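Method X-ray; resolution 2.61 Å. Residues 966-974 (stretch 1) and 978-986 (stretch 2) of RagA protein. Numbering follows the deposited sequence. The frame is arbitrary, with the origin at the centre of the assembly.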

# COMPACT_ATOMS: atom_id res chain seq x y z
N LYS A 966 22.85 17.08 39.38
CA LYS A 966 23.23 15.95 40.22
C LYS A 966 22.48 14.68 39.83
O LYS A 966 22.48 13.71 40.60
CB LYS A 966 23.01 16.29 41.71
CG LYS A 966 21.57 16.21 42.23
CD LYS A 966 21.49 16.20 43.78
CE LYS A 966 20.28 15.38 44.31
NZ LYS A 966 19.76 15.79 45.67
N TYR A 967 21.85 14.67 38.66
CA TYR A 967 21.16 13.48 38.18
C TYR A 967 22.17 12.40 37.82
O TYR A 967 23.03 12.60 36.97
CB TYR A 967 20.30 13.82 36.97
CG TYR A 967 19.42 12.66 36.59
CD1 TYR A 967 18.47 12.19 37.48
CD2 TYR A 967 19.54 12.00 35.37
CE1 TYR A 967 17.65 11.12 37.17
CE2 TYR A 967 18.72 10.92 35.05
CZ TYR A 967 17.77 10.48 35.96
OH TYR A 967 16.94 9.42 35.68
N LYS A 968 22.04 11.23 38.44
CA LYS A 968 22.99 10.14 38.27
C LYS A 968 22.71 9.30 37.03
O LYS A 968 23.37 8.27 36.84
CB LYS A 968 22.99 9.24 39.52
CG LYS A 968 23.38 9.96 40.81
CD LYS A 968 22.69 9.36 42.04
CE LYS A 968 22.18 10.46 43.00
NZ LYS A 968 21.29 11.54 42.37
N GLY A 969 21.77 9.71 36.18
CA GLY A 969 21.65 9.16 34.84
C GLY A 969 22.32 10.04 33.79
O GLY A 969 22.96 11.05 34.08
N PHE A 970 22.13 9.66 32.53
CA PHE A 970 22.88 10.31 31.47
C PHE A 970 22.40 11.74 31.24
O PHE A 970 23.21 12.67 31.14
CB PHE A 970 22.77 9.51 30.17
CG PHE A 970 23.60 8.25 30.17
CD1 PHE A 970 23.09 7.08 30.71
CD2 PHE A 970 24.88 8.24 29.61
CE1 PHE A 970 23.85 5.91 30.68
CE2 PHE A 970 25.63 7.09 29.59
CZ PHE A 970 25.12 5.92 30.13
N ASP A 971 21.10 11.94 31.16
CA ASP A 971 20.56 13.25 30.82
C ASP A 971 19.39 13.59 31.74
O ASP A 971 18.34 12.93 31.68
CB ASP A 971 20.13 13.27 29.34
CG ASP A 971 19.76 14.67 28.86
OD1 ASP A 971 19.81 15.64 29.67
OD2 ASP A 971 19.39 14.80 27.66
N PRO A 972 19.53 14.62 32.59
CA PRO A 972 18.37 15.03 33.40
C PRO A 972 17.19 15.50 32.56
O PRO A 972 16.05 15.38 33.00
CB PRO A 972 18.94 16.15 34.29
CG PRO A 972 20.17 16.65 33.58
CD PRO A 972 20.69 15.51 32.74
N GLU A 973 17.43 15.98 31.34
CA GLU A 973 16.32 16.37 30.47
C GLU A 973 15.58 15.18 29.89
O GLU A 973 14.42 15.33 29.47
CB GLU A 973 16.83 17.26 29.33
CG GLU A 973 15.73 17.95 28.51
CD GLU A 973 16.31 18.98 27.55
OE1 GLU A 973 15.56 19.55 26.73
OE2 GLU A 973 17.53 19.21 27.62
N ALA A 974 16.19 14.01 29.85
CA ALA A 974 15.67 12.93 29.01
C ALA A 974 14.62 12.13 29.78
O ALA A 974 14.81 10.98 30.15
CB ALA A 974 16.81 12.05 28.52
N VAL A 978 9.86 9.31 34.78
CA VAL A 978 10.91 8.29 34.84
C VAL A 978 11.88 8.54 33.70
O VAL A 978 11.47 8.75 32.55
CB VAL A 978 10.34 6.87 34.77
CG1 VAL A 978 9.49 6.69 33.53
CG2 VAL A 978 11.45 5.86 34.80
N GLY A 979 13.18 8.58 34.04
CA GLY A 979 14.24 8.43 33.07
C GLY A 979 14.55 6.95 32.96
O GLY A 979 14.74 6.27 33.97
N LYS A 980 14.54 6.43 31.73
CA LYS A 980 14.81 5.01 31.54
C LYS A 980 15.33 4.79 30.13
O LYS A 980 14.74 5.30 29.17
CB LYS A 980 13.55 4.18 31.80
CG LYS A 980 12.33 4.67 31.05
CD LYS A 980 11.23 3.63 31.00
CE LYS A 980 10.07 4.11 30.09
NZ LYS A 980 8.73 3.52 30.44
N ASN A 981 16.41 4.01 30.02
CA ASN A 981 17.14 3.79 28.78
C ASN A 981 17.12 5.03 27.89
O ASN A 981 16.61 5.00 26.76
CB ASN A 981 16.61 2.57 28.02
CG ASN A 981 17.51 2.18 26.83
OD1 ASN A 981 18.73 2.31 26.90
ND2 ASN A 981 16.89 1.74 25.75
N GLN A 982 17.68 6.13 28.38
CA GLN A 982 17.61 7.38 27.66
C GLN A 982 18.42 7.34 26.37
O GLN A 982 19.51 6.76 26.32
CB GLN A 982 18.10 8.53 28.54
CG GLN A 982 17.47 8.58 29.91
CD GLN A 982 18.22 9.53 30.83
OE1 GLN A 982 19.45 9.47 30.94
NE2 GLN A 982 17.49 10.43 31.48
N TYR A 983 17.85 7.91 25.32
CA TYR A 983 18.63 8.40 24.19
C TYR A 983 19.06 9.80 24.60
O TYR A 983 18.28 10.75 24.46
CB TYR A 983 17.82 8.38 22.89
CG TYR A 983 18.65 8.54 21.63
CD1 TYR A 983 19.70 9.46 21.56
CD2 TYR A 983 18.40 7.76 20.51
CE1 TYR A 983 20.47 9.61 20.42
CE2 TYR A 983 19.19 7.89 19.35
CZ TYR A 983 20.22 8.82 19.32
OH TYR A 983 21.01 8.98 18.19
N PRO A 984 20.26 9.99 25.14
CA PRO A 984 20.60 11.28 25.75
C PRO A 984 20.65 12.39 24.71
O PRO A 984 20.90 12.14 23.52
CB PRO A 984 21.99 11.03 26.36
CG PRO A 984 22.19 9.52 26.31
CD PRO A 984 21.38 9.02 25.18
N ASN A 985 20.39 13.61 25.15
CA ASN A 985 20.66 14.74 24.27
C ASN A 985 22.14 14.78 23.95
O ASN A 985 22.98 14.19 24.63
CB ASN A 985 20.22 16.06 24.89
CG ASN A 985 18.74 16.33 24.72
OD1 ASN A 985 18.24 16.50 23.60
ND2 ASN A 985 18.02 16.37 25.84
N SER A 986 22.47 15.49 22.88
CA SER A 986 23.82 15.44 22.34
C SER A 986 24.54 16.76 22.59
O SER A 986 23.93 17.78 22.91
CB SER A 986 23.79 15.13 20.85
OG SER A 986 22.85 15.96 20.21

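What holds the two stretches together most firmly? The anchor is the carboxylate of Asp-971, which receives two hydrogen bonds from Asn-985 on one oxygen. The backbone Asn-985 N donates to Asp-971 OD2 at 3.0 Å with a nearly straight N-H...O angle of 157°, and the side-chain amide Asn-985 ND2 reaches the same Asp-971 OD2 at 2.8 Å, at a more bent 138°. A carboxylate oxygen has lone pairs enough for both donors, and its negative charge strengthens each bond. The other oxygen also serves its own stretch: Glu-973 N donates to Asp-971 OD1 at 2.9 Å, so one side chain braces the local backbone while it grips the neighbouring segment. Glu-973 OE2 also lies 3.4 Å from Asn-985 ND2, but the angle is poor and no hydrogen bond forms.

How does Gln-982 bind a stretch that offers it mainly backbone? Its primary amide carries an acceptor and a donor side by side, and both are used. Asp-971 N donates to Gln-982 OE1 at 3.0 Å and 157°, while Gln-982 NE2 donates to Ala-974 O at 3.0 Å and 148°. A further bond runs from Gln-982 NE2 to Asp-971 O; at 2.6 Å it is short, yet its 126° angle makes it weak. The side chain thus reads both the N and the O of Asp-971, much as a peptide group would, although no strand pairing joins the two segments here. Phe-970 N is close as well, 3.1 Å from Gln-982 OE1.

Why are these backbone groups gathered in one place? Residues Asp-971 to Ala-974 form a type I beta turn, closed by a hydrogen bond from Ala-974 N to Asp-971 O at 3.0 Å. The turn brings the carbonyl oxygens of its first and last residues within reach of a single amide nitrogen. Where Gln-982 and Asp-971 meet, neither segment is in a helix or strand; Val-978 and Gly-979 form a strand just before. The two backbones come nearest at Asp-971 and Pro-984, whose CA atoms are 5.4 Å apart, and at Ala-974 and Gln-982, whose CA atoms are 6.0 Å apart.

What packs around this polar centre? Gln-982 is the most heavily covered residue, and its amide is bordered by carbon: Ala-974 CB lies 3.4 Å from Gln-982 NE2, and Tyr-967 CE2 is 3.8 Å from the same nitrogen. Gln-982 OE1 sits at the edge of the Phe-970 ring, near its plane. Farther along, Phe-970 CB meets Pro-984 CG at 3.9 Å, an apolar contact, although the end of the phenylalanine side chain leads away. Near the strand, Tyr-967 OH approaches Gly-979 CA to 3.9 Å. Glycine suits this spot, because an ideally placed CB on Gly-979 would lie 2.7 Å from Tyr-967 OH and clash. Together the contacts bury 441 Å², both sides summed.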